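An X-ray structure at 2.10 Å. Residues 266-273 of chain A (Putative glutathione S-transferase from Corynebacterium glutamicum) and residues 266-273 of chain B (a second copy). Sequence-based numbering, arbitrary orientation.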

# COMPACT_ATOMS: atom_id res chain seq x y z
N GLY A 266 -0.68 -2.71 -5.81
CA GLY A 266 0.58 -2.68 -5.04
C GLY A 266 1.50 -3.88 -4.93
O GLY A 266 1.67 -4.40 -3.83
N ARG A 267 2.20 -4.24 -6.02
CA ARG A 267 3.35 -5.14 -5.87
C ARG A 267 4.41 -4.45 -5.03
O ARG A 267 5.06 -5.07 -4.21
CB ARG A 267 4.02 -5.51 -7.19
CG ARG A 267 5.10 -6.60 -7.00
CD ARG A 267 5.88 -6.87 -8.28
NE ARG A 267 6.80 -5.76 -8.55
CZ ARG A 267 7.53 -5.63 -9.66
NH1 ARG A 267 7.40 -6.49 -10.65
NH2 ARG A 267 8.34 -4.59 -9.80
N ASN A 268 4.57 -3.16 -5.29
CA ASN A 268 5.56 -2.29 -4.69
C ASN A 268 4.97 -0.91 -4.75
O ASN A 268 4.08 -0.66 -5.56
CB ASN A 268 6.82 -2.23 -5.54
CG ASN A 268 7.66 -3.45 -5.45
OD1 ASN A 268 7.79 -4.20 -6.43
ND2 ASN A 268 8.32 -3.64 -4.29
N LYS A 269 5.47 -0.00 -3.90
CA LYS A 269 5.14 1.41 -4.03
C LYS A 269 6.09 1.98 -5.11
O LYS A 269 7.19 1.45 -5.32
CB LYS A 269 5.32 2.18 -2.71
CG LYS A 269 4.18 1.99 -1.69
CD LYS A 269 4.49 2.57 -0.31
CE LYS A 269 4.49 4.12 -0.35
NZ LYS A 269 4.58 4.75 1.00
N ILE A 270 5.69 3.07 -5.76
CA ILE A 270 6.60 3.75 -6.67
C ILE A 270 7.85 4.21 -5.94
O ILE A 270 8.93 4.19 -6.51
CB ILE A 270 5.93 4.92 -7.42
CG1 ILE A 270 4.75 4.44 -8.27
CG2 ILE A 270 6.96 5.64 -8.33
CD1 ILE A 270 5.03 3.29 -9.29
N THR A 271 7.72 4.59 -4.66
CA THR A 271 8.88 4.96 -3.83
C THR A 271 9.94 3.87 -3.77
O THR A 271 11.10 4.17 -3.52
CB THR A 271 8.46 5.33 -2.39
OG1 THR A 271 7.84 4.19 -1.80
CG2 THR A 271 7.44 6.55 -2.42
N GLU A 272 9.57 2.62 -4.05
CA GLU A 272 10.54 1.51 -4.05
C GLU A 272 11.12 1.16 -5.43
O GLU A 272 11.87 0.22 -5.54
CB GLU A 272 9.89 0.24 -3.48
CG GLU A 272 9.28 0.39 -2.08
CD GLU A 272 8.58 -0.88 -1.62
OE1 GLU A 272 7.50 -1.25 -2.18
OE2 GLU A 272 9.13 -1.53 -0.71
N MSE A 273 10.75 1.91 -6.47
CA MSE A 273 11.23 1.70 -7.84
C MSE A 273 12.14 2.89 -8.14
O MSE A 273 11.66 3.99 -8.43
CB MSE A 273 10.06 1.69 -8.81
CG MSE A 273 8.98 0.62 -8.55
SE MSE A 273 9.60 -1.14 -8.99
CE MSE A 273 9.31 -1.03 -10.94
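Chain B (266-273) GRNKITEM

Chain B lies on chain A about an exact two-fold axis, so each contact described here recurs with the chain labels exchanged. Matching phi/psi and chi angles and reciprocal contact distances are consistent with this. In the register, the CA atoms of K269(A) and K269(B) are 8.3 Å apart, as are those of E272(A) and E272(B). The CA paths from 266 to 273 run broadly in the same direction. Both segments are loop or turn except for a 3-10 segment at 270-272. All four direct hydrogen bonds across the stretches join side-chain atoms, and the backbone O of G266 is reached through water.

G266(B) (phi/psi -69/71) reaches chain A through water 2, which donates to G266(B) O at 2.9 Å and accepts from K269(A) NZ at 2.7 Å. R267(B), at -63/-40, points its CA-to-CB bond away from chain A; R267(B) NE instead donates to N268(B) OD1 at 2.8 Å. N268(B) is extended (-153/159); its CA-to-CB bond points sideways, though the end of the side chain comes nearer, with ND2 4.2 Å from K269(A) NZ. The same ND2 makes a weak 3.3 Å hydrogen bond to E272(B) OE1.

K269(B), also extended at -83/156, points toward chain A with rotamers m, t, p, t. Its CD packs 3.8 Å from K269(A) CD, and its NZ forms a salt bridge with E272(A) OE1 at 2.8 Å. The other stretch covers 70 Å² of the residue, and NZ is paired with a carboxylate and a water.

I270(B) opens the 3-10 segment and stays out of reach of chain A. T271(B), chi1 p, donates from OG1 to E272(A) OE2 at 2.7 Å. E272(B) is the acceptor: OE1 accepts from K269(A) NZ at 2.8 Å, within a salt bridge, and OE2 from T271(A) OG1 at 2.7 Å. Its OE1 also accepts from K269(B) N at 2.9 Å, which ties the carboxylate to its own loop. Selenomethionine M273(B), at the N-cap position before a helix, makes no contact with the chain A stretch; its N donates to I270(B) O at 2.9 Å.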

# COMPACT_ATOMS: atom_id res chain seq x y z
N GLY B 266 -1.59 2.36 5.79
CA GLY B 266 -0.37 2.71 5.05
C GLY B 266 0.14 4.13 4.95
O GLY B 266 0.16 4.69 3.85
N ARG B 267 0.67 4.69 6.05
CA ARG B 267 1.50 5.91 5.92
C ARG B 267 2.73 5.57 5.10
O ARG B 267 3.18 6.36 4.29
CB ARG B 267 1.99 6.46 7.25
CG ARG B 267 2.69 7.82 7.08
CD ARG B 267 3.32 8.32 8.37
NE ARG B 267 4.54 7.54 8.66
CZ ARG B 267 5.24 7.63 9.79
NH1 ARG B 267 4.84 8.42 10.78
NH2 ARG B 267 6.34 6.89 9.95
N ASN B 268 3.28 4.39 5.37
CA ASN B 268 4.49 3.87 4.79
C ASN B 268 4.36 2.37 4.84
O ASN B 268 3.57 1.86 5.64
CB ASN B 268 5.70 4.20 5.67
CG ASN B 268 6.12 5.62 5.59
OD1 ASN B 268 6.00 6.36 6.57
ND2 ASN B 268 6.71 6.01 4.45
N LYS B 269 5.13 1.67 4.01
CA LYS B 269 5.24 0.22 4.14
C LYS B 269 6.30 -0.03 5.24
O LYS B 269 7.18 0.81 5.47
CB LYS B 269 5.68 -0.45 2.83
CG LYS B 269 4.55 -0.61 1.78
CD LYS B 269 5.06 -1.07 0.41
CE LYS B 269 5.53 -2.55 0.45
NZ LYS B 269 5.84 -3.11 -0.89
N ILE B 270 6.24 -1.19 5.88
CA ILE B 270 7.29 -1.56 6.81
C ILE B 270 8.64 -1.61 6.10
O ILE B 270 9.65 -1.27 6.70
CB ILE B 270 7.00 -2.89 7.55
CG1 ILE B 270 5.71 -2.79 8.38
CG2 ILE B 270 8.18 -3.26 8.49
CD1 ILE B 270 5.61 -1.62 9.39
N THR B 271 8.66 -2.02 4.83
CA THR B 271 9.90 -2.01 4.02
C THR B 271 10.57 -0.64 3.98
O THR B 271 11.77 -0.57 3.76
CB THR B 271 9.64 -2.49 2.57
OG1 THR B 271 8.71 -1.59 1.97
CG2 THR B 271 9.04 -3.96 2.59
N GLU B 272 9.83 0.43 4.25
CA GLU B 272 10.41 1.78 4.26
C GLU B 272 10.83 2.29 5.65
O GLU B 272 11.25 3.42 5.77
CB GLU B 272 9.41 2.80 3.68
CG GLU B 272 8.91 2.47 2.27
CD GLU B 272 7.86 3.46 1.79
OE1 GLU B 272 6.71 3.48 2.32
OE2 GLU B 272 8.20 4.26 0.89
N MSE B 273 10.69 1.46 6.69
CA MSE B 273 11.05 1.80 8.07
C MSE B 273 12.28 0.95 8.39
O MSE B 273 12.15 -0.24 8.67
CB MSE B 273 9.91 1.44 9.02
CG MSE B 273 8.56 2.14 8.73
SE MSE B 273 8.60 4.01 9.18
CE MSE B 273 8.33 3.81 11.12
O HOH W 1 3.37 -2.90 -2.02
O HOH W 2 2.28 3.79 2.07